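Local atomic coordinates of beta-1,4-exocellulase (Thermobifida fusca, PDB entry 4B4H), a protein that acts as a cellobiohydrolase, cleaving the beta-1,4 links of cellulose from chain ends to release cellobiose, with this chain forming its glycoside hydrolase family 6 catalytic domain. Residues V17-A22 with A30-S35; Y229-E234 with S315-R320; L237-T242 with Q258-L263. All blocks are in the same frame, centred on the assembly; numbering follows the deposited sequence. Where two conformers were deposited one is given.

Contact 1: residues V17-A22 with A30-S35; sequences VWSAKA and AVANES
Trp18, on helix 16-24, drives the six-membered half of its indole against the backbone of the loop at Val31 to Glu34. CG stands anti to the backbone N (chi1 176°), and the ring tip reaches the loop carbonyls: CH2 lies 3.1 Å from Val31 O, which sits at the ring edge near its plane, while CZ3 meets Glu34 O obliquely at 3.5 Å. At the other end of the indole, NE1 donates to Pro355 O, and Trp18 comes within about 4 Å, side chain to side chain, of Glu357, a predicted substrate-binding residue.

Next comes Ser19, whose OG donates to Ala32 O at 2.6 Å, from 42° above the carbonyl plane and with a C=O...donor angle of 129°. The carbonyl belongs to a type I beta turn running from Val31 to Glu34, closed by Glu34 N on Val31 O. Helix and turn come close here, with Ser19 CA 4.6 Å from Ala32 CA, and the small Ala32 CB rests 3.5 Å from Ser19 O. One helical turn beyond Trp18, Ala22 CB touches Ala32 CB at 3.9 Å and also lies over one face of the Trp18 ring, toward its rim. Phe409 of helix 406-414 packs against both Ala22 and Val31.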
ATOM      1  N   VAL A  17      15.672   0.654  13.245  1.00 11.70           N
ATOM      2  CA  VAL A  17      14.710   1.469  13.984  1.00 11.96           C
ATOM      3  C   VAL A  17      13.434   0.665  14.273  1.00 11.63           C
ATOM      4  O   VAL A  17      13.058   0.470  15.438  1.00 12.62           O
ATOM      5  CB  VAL A  17      14.371   2.778  13.220  1.00 12.35           C
ATOM      6  CG1 VAL A  17      13.444   3.667  14.038  1.00 12.67           C
ATOM      7  CG2 VAL A  17      15.638   3.541  12.872  1.00 13.04           C
ATOM      8  N   TRP A  18      12.770   0.193  13.215  1.00 11.27           N
ATOM      9  CA  TRP A  18      11.565  -0.623  13.376  1.00 11.01           C
ATOM     10  C   TRP A  18      11.817  -1.863  14.197  1.00 10.87           C
ATOM     11  O   TRP A  18      11.043  -2.197  15.099  1.00 10.74           O
ATOM     12  CB  TRP A  18      10.953  -0.999  12.022  1.00 10.33           C
ATOM     13  CG  TRP A  18       9.759  -1.914  12.195  1.00  9.89           C
ATOM     14  CD1 TRP A  18       8.459  -1.563  12.540  1.00  9.67           C
ATOM     15  CD2 TRP A  18       9.743  -3.384  12.123  1.00  9.50           C
ATOM     16  NE1 TRP A  18       7.660  -2.680  12.666  1.00  9.58           N
ATOM     17  CE2 TRP A  18       8.369  -3.797  12.422  1.00  9.50           C
ATOM     18  CE3 TRP A  18      10.690  -4.358  11.840  1.00  9.15           C
ATOM     19  CZ2 TRP A  18       7.989  -5.123  12.433  1.00  9.36           C
ATOM     20  CZ3 TRP A  18      10.291  -5.699  11.857  1.00  9.27           C
ATOM     21  CH2 TRP A  18       8.972  -6.068  12.135  1.00  9.33           C
ATOM     22  N   SER A  19      12.906  -2.565  13.890  1.00 11.34           N
ATOM     23  CA  SER A  19      13.226  -3.810  14.576  1.00 11.60           C
ATOM     24  C   SER A  19      13.269  -3.662  16.103  1.00 11.66           C
ATOM     25  O   SER A  19      12.829  -4.569  16.824  1.00 11.25           O
ATOM     26  CB  SER A  19      14.551  -4.384  14.069  1.00 11.89           C
ATOM     27  OG  SER A  19      14.811  -5.630  14.695  1.00 12.52           O
ATOM     28  N   ALA A  20      13.799  -2.533  16.575  1.00 12.51           N
ATOM     29  CA  ALA A  20      13.976  -2.293  18.005  1.00 12.87           C
ATOM     30  C   ALA A  20      12.644  -2.110  18.733  1.00 12.96           C
ATOM     31  O   ALA A  20      12.523  -2.461  19.904  1.00 13.35           O
ATOM     32  CB  ALA A  20      14.891  -1.098  18.242  1.00 13.61           C
ATOM     33  N   LYS A  21      11.638  -1.585  18.036  1.00 12.98           N
ATOM     34  CA  LYS A  21      10.303  -1.439  18.627  1.00 13.36           C
ATOM     35  C   LYS A  21       9.522  -2.756  18.642  1.00 13.21           C
ATOM     36  O   LYS A  21       8.730  -2.998  19.551  1.00 12.86           O
ATOM     37  CB  LYS A  21       9.500  -0.360  17.900  1.00 13.71           C
ATOM     38  CG  LYS A  21      10.183   0.989  17.862  1.00 14.18           C
ATOM     39  CD  LYS A  21       9.403   1.961  17.000  1.00 14.44           C
ATOM     40  CE  LYS A  21       9.690   3.388  17.436  1.00 15.57           C
ATOM     41  NZ  LYS A  21      11.085   3.804  17.126  1.00 15.90           N
ATOM     42  N   ALA A  22       9.755  -3.592  17.632  1.00 13.50           N
ATOM     43  CA  ALA A  22       9.095  -4.886  17.506  1.00 14.11           C
ATOM     44  C   ALA A  22       9.626  -5.869  18.549  1.00 14.60           C
ATOM     45  O   ALA A  22       8.838  -6.502  19.267  1.00 14.86           O
ATOM     46  CB  ALA A  22       9.285  -5.436  16.097  1.00 13.87           C
ATOM     47  N   ALA A  30      10.049 -12.469  17.425  1.00 13.06           N
ATOM     48  CA  ALA A  30       9.658 -13.439  16.398  1.00 13.34           C
ATOM     49  C   ALA A  30       9.529 -12.814  15.010  1.00 13.74           C
ATOM     50  O   ALA A  30       9.704 -13.486  13.996  1.00 14.16           O
ATOM     51  CB  ALA A  30       8.355 -14.115  16.785  1.00 13.81           C
ATOM     52  N   VAL A  31       9.225 -11.526  14.980  1.00 13.31           N
ATOM     53  CA  VAL A  31       9.089 -10.817  13.710  1.00 13.25           C
ATOM     54  C   VAL A  31      10.019  -9.624  13.579  1.00 13.14           C
ATOM     55  O   VAL A  31       9.992  -8.951  12.568  1.00 12.29           O
ATOM     56  CB  VAL A  31       7.634 -10.368  13.439  1.00 13.55           C
ATOM     57  CG1 VAL A  31       6.739 -11.570  13.192  1.00 14.19           C
ATOM     58  CG2 VAL A  31       7.101  -9.517  14.584  1.00 13.44           C
ATOM     59  N   ALA A  32      10.870  -9.381  14.573  1.00 12.77           N
ATOM     60  CA  ALA A  32      11.702  -8.177  14.537  1.00 12.76           C
ATOM     61  C   ALA A  32      12.792  -8.205  13.463  1.00 12.49           C
ATOM     62  O   ALA A  32      13.388  -7.171  13.178  1.00 12.42           O
ATOM     63  CB  ALA A  32      12.294  -7.879  15.902  1.00 12.88           C
ATOM     64  N   ASN A  33      13.043  -9.381  12.876  1.00 12.07           N
ATOM     65  CA  ASN A  33      14.023  -9.566  11.805  0.50 12.10           C
ATOM     66  C   ASN A  33      13.389  -9.553  10.412  1.00 11.73           C
ATOM     67  O   ASN A  33      14.019  -9.970   9.438  1.00 11.59           O
ATOM     68  CB  ASN A  33      14.772 -10.893  11.995  0.50 12.47           C
ATOM     69  CG  ASN A  33      15.536 -10.960  13.303  0.50 12.62           C
ATOM     70  OD1 ASN A  33      15.257 -11.802  14.155  0.50 12.91           O
ATOM     71  ND2 ASN A  33      16.508 -10.075  13.466  0.50 12.68           N
ATOM     72  N   GLU A  34      12.135  -9.119  10.319  1.00 11.31           N
ATOM     73  CA  GLU A  34      11.464  -9.065   9.030  1.00 10.63           C
ATOM     74  C   GLU A  34      11.802  -7.746   8.358  1.00  9.80           C
ATOM     75  O   GLU A  34      12.093  -6.766   9.042  1.00  9.55           O
ATOM     76  CB  GLU A  34       9.956  -9.242   9.186  1.00 11.25           C
ATOM     77  CG  GLU A  34       9.559 -10.628   9.691  1.00 12.07           C
ATOM     78  CD  GLU A  34      10.196 -11.762   8.897  1.00 12.70           C
ATOM     79  OE1 GLU A  34      10.081 -11.794   7.656  1.00 13.46           O
ATOM     80  OE2 GLU A  34      10.822 -12.637   9.537  1.00 14.45           O
ATOM     81  N   SER A  35      11.803  -7.753   7.025  1.00  8.87           N
ATOM     82  CA  SER A  35      12.039  -6.555   6.208  1.00  8.53           C
ATOM     83  C   SER A  35      10.793  -5.673   6.086  1.00  8.35           C
ATOM     84  O   SER A  35       9.709  -6.153   5.732  1.00  8.38           O
ATOM     85  CB  SER A  35      12.513  -6.969   4.816  1.00  8.42           C
ATOM     86  OG  SER A  35      12.822  -5.832   4.023  1.00  8.84           O
TER

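Contact 2: residues Y229-E234 with S315-R320; sequences YSATVE and SRIDRR
Two loops beside the predicted catalytic centre meet here, joined by Glu234 at one end and Arg320 at the other. Glu234 bends at chi2 (-81°) and offers its carboxylate to two successive backbone N-H groups: Ile317 N gives a nearly straight bond (171°) of 2.8 Å to the syn lone pair of OE1, and Asp318 N a weak one of 3.3 Å to OE2. A water donates to both Glu234 OE1 and Ser315 O. Alongside, Ile317 CD1 packs on Ala231 CB at 3.8 Å.

Asp318 forms an Asx turn, its OD1 accepting from Arg320 N, and the same carboxylate takes the Arg320 guanidinium side-on, NE to OD1 at 2.9 Å and NH2 to OD2 in a 2.8 Å salt bridge. With its orientation fixed by this pairing, the guanidinium receives Tyr229 CB over the centre of one face, 3.7 Å above the plane. Its NH2 also makes a weak, bent bond (128°) of 2.9 Å to Ser230 OG, which lies at the guanidinium edge and is bonded to His188 ND1 as well. A second water bridges Ala231 N and Asp318 OD2. Within 315-320, Arg316 grips Arg320 O with NH1 and NH2 together, and its NE forms a salt bridge with Asp313. The ring end of Tyr229 leads away, and its OH is hydrogen-bonded to Asp359 OD2, the predicted proton acceptor.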
ATOM      1  N   TYR A 229      -5.452  -3.920   4.039  1.00  6.47           N
ATOM      2  CA  TYR A 229      -5.827  -5.113   4.807  1.00  6.50           C
ATOM      3  C   TYR A 229      -6.554  -6.172   3.967  1.00  6.54           C
ATOM      4  O   TYR A 229      -7.002  -7.181   4.506  1.00  6.22           O
ATOM      5  CB  TYR A 229      -6.713  -4.716   6.001  1.00  6.71           C
ATOM      6  CG  TYR A 229      -6.097  -3.725   6.979  1.00  6.59           C
ATOM      7  CD1 TYR A 229      -6.246  -2.336   6.807  1.00  6.72           C
ATOM      8  CD2 TYR A 229      -5.391  -4.165   8.099  1.00  6.71           C
ATOM      9  CE1 TYR A 229      -5.687  -1.430   7.702  1.00  6.84           C
ATOM     10  CE2 TYR A 229      -4.833  -3.259   8.987  1.00  6.72           C
ATOM     11  CZ  TYR A 229      -5.007  -1.889   8.801  1.00  6.90           C
ATOM     12  OH  TYR A 229      -4.454  -1.021   9.713  1.00  6.79           O
ATOM     13  N   SER A 230      -6.660  -5.950   2.658  1.00  6.71           N
ATOM     14  CA  SER A 230      -7.394  -6.834   1.756  1.00  7.17           C
ATOM     15  C   SER A 230      -6.672  -8.171   1.670  1.00  7.27           C
ATOM     16  O   SER A 230      -5.443  -8.211   1.766  1.00  7.12           O
ATOM     17  CB  SER A 230      -7.599  -6.196   0.379  1.00  7.41           C
ATOM     18  OG  SER A 230      -8.709  -5.298   0.419  1.00  7.58           O
ATOM     19  N   ALA A 231      -7.439  -9.250   1.575  1.00  7.89           N
ATOM     20  CA  ALA A 231      -6.903 -10.604   1.624  1.00  8.06           C
ATOM     21  C   ALA A 231      -6.119 -10.938   0.358  1.00  8.34           C
ATOM     22  O   ALA A 231      -6.552 -10.578  -0.733  1.00  8.30           O
ATOM     23  CB  ALA A 231      -8.030 -11.607   1.842  1.00  8.23           C
ATOM     24  N   THR A 232      -4.976 -11.626   0.511  1.00  8.62           N
ATOM     25  CA  THR A 232      -4.203 -12.115  -0.640  1.00  9.04           C
ATOM     26  C   THR A 232      -5.046 -13.113  -1.439  1.00  9.39           C
ATOM     27  O   THR A 232      -5.313 -12.891  -2.629  1.00  9.03           O
ATOM     28  CB  THR A 232      -2.887 -12.777  -0.211  1.00  9.23           C
ATOM     29  OG1 THR A 232      -2.106 -11.858   0.548  1.00  9.49           O
ATOM     30  CG2 THR A 232      -2.099 -13.171  -1.432  1.00  9.30           C
ATOM     31  N   VAL A 233      -5.444 -14.199  -0.766  1.00  9.59           N
ATOM     32  CA  VAL A 233      -6.462 -15.125  -1.283  1.00 10.53           C
ATOM     33  C   VAL A 233      -7.554 -15.271  -0.212  1.00 10.87           C
ATOM     34  O   VAL A 233      -7.252 -15.287   0.969  1.00 11.76           O
ATOM     35  CB  VAL A 233      -5.881 -16.517  -1.649  1.00 10.57           C
ATOM     36  CG1 VAL A 233      -6.974 -17.423  -2.207  1.00 10.51           C
ATOM     37  CG2 VAL A 233      -4.721 -16.401  -2.642  1.00 10.35           C
ATOM     38  N   GLU A 234      -8.816 -15.320  -0.630  1.00 11.43           N
ATOM     39  CA  GLU A 234      -9.896 -15.741   0.261  1.00 12.10           C
ATOM     40  C   GLU A 234     -10.084 -17.249   0.083  1.00 13.14           C
ATOM     41  O   GLU A 234     -10.599 -17.679  -0.943  1.00 12.85           O
ATOM     42  CB  GLU A 234     -11.190 -14.988  -0.050  1.00 11.42           C
ATOM     43  CG  GLU A 234     -11.218 -13.549   0.462  1.00 10.84           C
ATOM     44  CD  GLU A 234     -11.574 -13.427   1.936  1.00 10.81           C
ATOM     45  OE1 GLU A 234     -11.700 -14.457   2.640  1.00 10.64           O
ATOM     46  OE2 GLU A 234     -11.731 -12.275   2.401  1.00 10.61           O
ATOM     47  N   SER A 315     -17.495 -16.762   6.243  1.00 14.11           N
ATOM     48  CA  SER A 315     -16.494 -17.499   5.463  1.00 13.45           C
ATOM     49  C   SER A 315     -15.275 -16.668   5.108  1.00 12.98           C
ATOM     50  O   SER A 315     -14.223 -17.221   4.798  1.00 13.38           O
ATOM     51  CB  SER A 315     -17.116 -18.008   4.167  1.00 13.60           C
ATOM     52  OG  SER A 315     -18.065 -19.013   4.443  1.00 13.33           O
ATOM     53  N   ARG A 316     -15.429 -15.345   5.123  1.00 12.41           N
ATOM     54  CA  ARG A 316     -14.362 -14.437   4.692  1.00 11.71           C
ATOM     55  C   ARG A 316     -13.335 -14.167   5.777  1.00 10.83           C
ATOM     56  O   ARG A 316     -13.687 -14.006   6.951  1.00 10.87           O
ATOM     57  CB  ARG A 316     -14.925 -13.122   4.140  1.00 11.55           C
ATOM     58  CG  ARG A 316     -15.765 -12.274   5.089  1.00 11.92           C
ATOM     59  CD  ARG A 316     -16.385 -11.168   4.255  1.00 11.96           C
ATOM     60  NE  ARG A 316     -17.346 -10.306   4.938  1.00 12.16           N
ATOM     61  CZ  ARG A 316     -17.053  -9.130   5.488  1.00 12.24           C
ATOM     62  NH1 ARG A 316     -15.801  -8.684   5.510  1.00 12.28           N
ATOM     63  NH2 ARG A 316     -18.008  -8.403   6.041  1.00 12.27           N
ATOM     64  N   ILE A 317     -12.065 -14.134   5.380  1.00 10.74           N
ATOM     65  CA  ILE A 317     -10.985 -13.883   6.333  1.00 10.05           C
ATOM     66  C   ILE A 317     -10.813 -12.382   6.587  1.00  9.84           C
ATOM     67  O   ILE A 317     -10.539 -11.994   7.699  1.00  9.61           O
ATOM     68  CB  ILE A 317      -9.653 -14.569   5.955  1.00 10.60           C
ATOM     69  CG1 ILE A 317      -9.089 -14.019   4.647  1.00 10.87           C
ATOM     70  CG2 ILE A 317      -9.865 -16.080   5.927  1.00 10.51           C
ATOM     71  CD1 ILE A 317      -7.618 -14.304   4.445  1.00 11.32           C
ATOM     72  N   ASP A 318     -10.957 -11.567   5.544  1.00  9.63           N
ATOM     73  CA  ASP A 318     -11.024 -10.115   5.701  1.00  9.32           C
ATOM     74  C   ASP A 318     -12.357  -9.808   6.365  1.00  9.47           C
ATOM     75  O   ASP A 318     -13.407  -9.879   5.701  1.00 10.17           O
ATOM     76  CB  ASP A 318     -10.925  -9.440   4.327  1.00  9.27           C
ATOM     77  CG  ASP A 318     -10.905  -7.911   4.399  1.00  8.94           C
ATOM     78  OD1 ASP A 318     -11.210  -7.307   5.456  1.00  9.26           O
ATOM     79  OD2 ASP A 318     -10.584  -7.316   3.352  1.00  8.32           O
ATOM     80  N   ARG A 319     -12.314  -9.481   7.659  1.00  9.38           N
ATOM     81  CA  ARG A 319     -13.524  -9.297   8.469  1.00  9.09           C
ATOM     82  C   ARG A 319     -13.977  -7.844   8.587  1.00  8.77           C
ATOM     83  O   ARG A 319     -14.851  -7.517   9.391  1.00  8.36           O
ATOM     84  CB  ARG A 319     -13.341  -9.884   9.867  1.00  9.59           C
ATOM     85  CG  ARG A 319     -13.012 -11.364   9.861  1.00 10.17           C
ATOM     86  CD  ARG A 319     -13.204 -11.948  11.253  1.00 10.80           C
ATOM     87  NE  ARG A 319     -12.463 -11.189  12.262  1.00 11.35           N
ATOM     88  CZ  ARG A 319     -11.201 -11.421  12.611  1.00 10.81           C
ATOM     89  NH1 ARG A 319     -10.541 -12.444  12.071  1.00 11.00           N
ATOM     90  NH2 ARG A 319     -10.609 -10.676  13.533  1.00 11.32           N
ATOM     91  N   ARG A 320     -13.416  -6.963   7.777  1.00  8.70           N
ATOM     92  CA  ARG A 320     -13.773  -5.554   7.885  1.00  8.69           C
ATOM     93  C   ARG A 320     -15.251  -5.301   7.580  1.00  8.56           C
ATOM     94  O   ARG A 320     -15.915  -6.107   6.951  1.00  8.63           O
ATOM     95  CB  ARG A 320     -12.911  -4.740   6.951  1.00  8.45           C
ATOM     96  CG  ARG A 320     -11.491  -4.581   7.439  1.00  8.77           C
ATOM     97  CD  ARG A 320     -10.700  -3.760   6.446  1.00  8.82           C
ATOM     98  NE  ARG A 320     -10.446  -4.494   5.211  1.00  9.04           N
ATOM     99  CZ  ARG A 320      -9.883  -3.963   4.130  1.00  9.01           C
ATOM    100  NH1 ARG A 320      -9.559  -2.668   4.100  1.00  8.72           N
ATOM    101  NH2 ARG A 320      -9.662  -4.721   3.062  1.00  9.02           N
TER
HETATM  102  O   HOH W   1     -10.152  -8.767   1.084  1.00 10.43           O
HETATM  103  O   HOH W   2     -12.372 -17.105   2.854  1.00 14.31           O

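Contact 3: residues L237-T242 with Q258-L263; sequences LDVNGT and QYVDEL
Val239 and Val260 meet through their methyl branches, Val239 CG2 standing 3.7 Å from Val260 CG1, and this apolar pair joins a type I beta turn, Asp238 to Gly241, to the lead-in of helix 262-276. Val239 CG2, anti to the backbone N, also reaches Gln258 O at 3.5 Å. The other Val260 branch, CG2, turns to Leu237: it lies 4.1 Å from Leu237 O and 4.4 Å from Leu237 CB. Leu237 in turn packs on Tyr311 and Ser315 of helix 308-315.

Further out, the residues around Val260 have partners of their own. Asp261 is the N-cap of helix 262-276, its side chain capping a backbone N of the first turn; OD1 is also bonded to Ser264 OG, while OD2 accepts from Glu234 N. A water lies 3.0 Å from Leu237 O and 3.1 Å from Asp261 OD2. Tyr259 points away, with one ring face against CB of its own neighbour Gln258 and its OH bonded to Asp268. Gln258 NE2 donates to Gly193 O.

On the first segment, Gly241 N closes the turn on Asp238 O at 2.8 Å. Asp238 also forms an Asx turn, its OD1 accepting from Asn240 N at 3.0 Å, met on the anti side of the carboxylate.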
ATOM      1  N   LEU A 237     -13.970 -18.449  -0.240  1.00 20.59           N
ATOM      2  CA  LEU A 237     -14.862 -17.663  -1.069  1.00 21.52           C
ATOM      3  C   LEU A 237     -14.476 -17.767  -2.538  1.00 22.02           C
ATOM      4  O   LEU A 237     -13.307 -17.598  -2.903  1.00 21.90           O
ATOM      5  CB  LEU A 237     -14.841 -16.206  -0.610  1.00 22.17           C
ATOM      6  CG  LEU A 237     -16.161 -15.483  -0.345  1.00 23.17           C
ATOM      7  CD1 LEU A 237     -17.109 -16.329   0.491  1.00 22.90           C
ATOM      8  CD2 LEU A 237     -15.871 -14.172   0.362  1.00 22.36           C
ATOM      9  N   ASP A 238     -15.471 -18.063  -3.366  1.00 22.90           N
ATOM     10  CA  ASP A 238     -15.321 -18.129  -4.815  1.00 23.59           C
ATOM     11  C   ASP A 238     -16.199 -17.029  -5.402  1.00 23.83           C
ATOM     12  O   ASP A 238     -17.418 -17.043  -5.229  1.00 23.43           O
ATOM     13  CB  ASP A 238     -15.749 -19.511  -5.327  1.00 24.83           C
ATOM     14  CG  ASP A 238     -15.350 -19.761  -6.779  1.00 25.15           C
ATOM     15  OD1 ASP A 238     -15.941 -19.144  -7.690  1.00 25.75           O
ATOM     16  OD2 ASP A 238     -14.464 -20.614  -7.017  1.00 26.19           O
ATOM     17  N   VAL A 239     -15.574 -16.078  -6.091  1.00 24.03           N
ATOM     18  CA  VAL A 239     -16.269 -14.895  -6.615  1.00 23.78           C
ATOM     19  C   VAL A 239     -17.440 -15.283  -7.537  1.00 24.25           C
ATOM     20  O   VAL A 239     -18.365 -14.496  -7.742  1.00 24.50           O
ATOM     21  CB  VAL A 239     -15.279 -13.913  -7.300  1.00 23.54           C
ATOM     22  CG1 VAL A 239     -14.810 -14.443  -8.650  1.00 23.59           C
ATOM     23  CG2 VAL A 239     -15.876 -12.513  -7.418  1.00 23.13           C
ATOM     24  N   ASN A 240     -17.398 -16.510  -8.061  1.00 23.83           N
ATOM     25  CA  ASN A 240     -18.436 -17.022  -8.957  1.00 24.15           C
ATOM     26  C   ASN A 240     -19.352 -18.046  -8.285  1.00 23.78           C
ATOM     27  O   ASN A 240     -20.301 -18.542  -8.901  1.00 23.82           O
ATOM     28  CB  ASN A 240     -17.804 -17.633 -10.215  1.00 24.36           C
ATOM     29  CG  ASN A 240     -16.926 -16.650 -10.977  1.00 24.95           C
ATOM     30  OD1 ASN A 240     -16.991 -15.434 -10.775  1.00 24.35           O
ATOM     31  ND2 ASN A 240     -16.101 -17.180 -11.866  1.00 24.84           N
ATOM     32  N   GLY A 241     -19.061 -18.350  -7.020  1.00 23.38           N
ATOM     33  CA  GLY A 241     -19.829 -19.327  -6.251  1.00 22.98           C
ATOM     34  C   GLY A 241     -21.234 -18.852  -5.928  1.00 23.00           C
ATOM     35  O   GLY A 241     -21.664 -17.789  -6.374  1.00 22.99           O
ATOM     36  N   THR A 242     -21.950 -19.639  -5.136  1.00 23.24           N
ATOM     37  CA  THR A 242     -23.323 -19.297  -4.802  1.00 22.71           C
ATOM     38  C   THR A 242     -23.737 -19.828  -3.426  1.00 23.00           C
ATOM     39  O   THR A 242     -23.172 -20.807  -2.922  1.00 22.75           O
ATOM     40  CB  THR A 242     -24.292 -19.746  -5.927  1.00 23.35           C
ATOM     41  OG1 THR A 242     -25.579 -19.142  -5.742  1.00 23.64           O
ATOM     42  CG2 THR A 242     -24.426 -21.262  -5.978  1.00 23.26           C
ATOM     43  N   GLN A 258     -15.417  -7.572  -9.247  1.00 12.87           N
ATOM     44  CA  GLN A 258     -14.918  -8.718 -10.019  1.00 12.49           C
ATOM     45  C   GLN A 258     -14.036  -9.652  -9.201  1.00 12.10           C
ATOM     46  O   GLN A 258     -13.767 -10.787  -9.626  1.00 11.88           O
ATOM     47  CB  GLN A 258     -14.146  -8.239 -11.242  1.00 13.21           C
ATOM     48  CG  GLN A 258     -15.001  -7.494 -12.239  1.00 13.77           C
ATOM     49  CD  GLN A 258     -14.205  -6.972 -13.403  1.00 14.52           C
ATOM     50  OE1 GLN A 258     -14.357  -7.451 -14.525  1.00 15.16           O
ATOM     51  NE2 GLN A 258     -13.358  -5.971 -13.154  1.00 14.35           N
ATOM     52  N   TYR A 259     -13.565  -9.160  -8.056  1.00 11.50           N
ATOM     53  CA  TYR A 259     -12.594  -9.871  -7.229  1.00 10.69           C
ATOM     54  C   TYR A 259     -13.011  -9.848  -5.770  1.00 10.44           C
ATOM     55  O   TYR A 259     -13.652  -8.894  -5.318  1.00  9.97           O
ATOM     56  CB  TYR A 259     -11.196  -9.245  -7.394  1.00 10.43           C
ATOM     57  CG  TYR A 259     -10.865  -8.949  -8.840  1.00 10.35           C
ATOM     58  CD1 TYR A 259     -10.443  -9.972  -9.691  1.00 10.16           C
ATOM     59  CD2 TYR A 259     -11.016  -7.668  -9.371  1.00 10.38           C
ATOM     60  CE1 TYR A 259     -10.155  -9.725 -11.022  1.00 10.33           C
ATOM     61  CE2 TYR A 259     -10.730  -7.405 -10.704  1.00 10.23           C
ATOM     62  CZ  TYR A 259     -10.309  -8.442 -11.533  1.00 10.26           C
ATOM     63  OH  TYR A 259     -10.048  -8.176 -12.861  1.00 11.01           O
ATOM     64  N   VAL A 260     -12.630 -10.904  -5.054  1.00 10.31           N
ATOM     65  CA  VAL A 260     -12.761 -11.003  -3.597  1.00 10.24           C
ATOM     66  C   VAL A 260     -11.404 -11.000  -2.860  1.00 10.07           C
ATOM     67  O   VAL A 260     -11.350 -11.111  -1.632  1.00 10.27           O
ATOM     68  CB  VAL A 260     -13.546 -12.273  -3.173  1.00 10.21           C
ATOM     69  CG1 VAL A 260     -14.906 -12.315  -3.846  1.00 10.52           C
ATOM     70  CG2 VAL A 260     -12.764 -13.547  -3.492  1.00 10.07           C
ATOM     71  N   ASP A 261     -10.315 -10.896  -3.617  1.00 10.03           N
ATOM     72  CA  ASP A 261      -8.967 -10.903  -3.031  1.00 10.04           C
ATOM     73  C   ASP A 261      -7.940 -10.202  -3.921  1.00  9.25           C
ATOM     74  O   ASP A 261      -8.218  -9.881  -5.072  1.00  9.24           O
ATOM     75  CB  ASP A 261      -8.539 -12.329  -2.634  1.00 10.77           C
ATOM     76  CG  ASP A 261      -8.538 -13.307  -3.798  1.00 11.50           C
ATOM     77  OD1 ASP A 261      -8.139 -12.939  -4.926  1.00 12.10           O
ATOM     78  OD2 ASP A 261      -8.922 -14.469  -3.563  1.00 12.74           O
ATOM     79  N   GLU A 262      -6.745  -9.982  -3.381  1.00  8.70           N
ATOM     80  CA  GLU A 262      -5.717  -9.197  -4.061  1.00  8.27           C
ATOM     81  C   GLU A 262      -5.003  -9.958  -5.170  1.00  8.07           C
ATOM     82  O   GLU A 262      -4.632  -9.379  -6.194  1.00  8.04           O
ATOM     83  CB  GLU A 262      -4.687  -8.677  -3.052  1.00  8.05           C
ATOM     84  CG  GLU A 262      -5.204  -7.579  -2.131  1.00  7.92           C
ATOM     85  CD  GLU A 262      -5.646  -6.349  -2.903  1.00  7.96           C
ATOM     86  OE1 GLU A 262      -4.788  -5.623  -3.422  1.00  7.64           O
ATOM     87  OE2 GLU A 262      -6.865  -6.119  -3.029  1.00  7.65           O
ATOM     88  N   LEU A 263      -4.804 -11.254  -4.971  1.00  8.36           N
ATOM     89  CA  LEU A 263      -4.046 -12.007  -5.942  1.00  8.52           C
ATOM     90  C   LEU A 263      -4.768 -12.101  -7.285  1.00  8.52           C
ATOM     91  O   LEU A 263      -4.161 -11.847  -8.336  1.00  8.71           O
ATOM     92  CB  LEU A 263      -3.676 -13.390  -5.409  1.00  8.53           C
ATOM     93  CG  LEU A 263      -2.828 -14.219  -6.378  1.00  8.60           C
ATOM     94  CD1 LEU A 263      -1.480 -13.589  -6.673  1.00  8.43           C
ATOM     95  CD2 LEU A 263      -2.634 -15.632  -5.850  1.00  8.74           C
TER
HETATM   96  O   HOH W   3     -10.565 -17.027  -4.043  1.00 21.49           O

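From the N terminus, contact 1 comes first and closes a short loop that folds back on helix 16-24 before the chain enters strand 38-40. The other two come much later. Contact 2 opens after strand 221-224 and closes only at the end of helix 308-315, a long excursion that takes in helix 262-276 and strand 283-287. Contact 3 nests inside it, closing the loop that carries the small hairpin of strands 242-243 and 246-247. Contacts 2 and 3 touch: Ala231 O and Thr232 O probably accept from Glu262 N and Leu263 N, tying residues 229-234 to the start of helix 262-276. Contact 1 stays apart, its nearest atoms about 13 Å from those of contact 2.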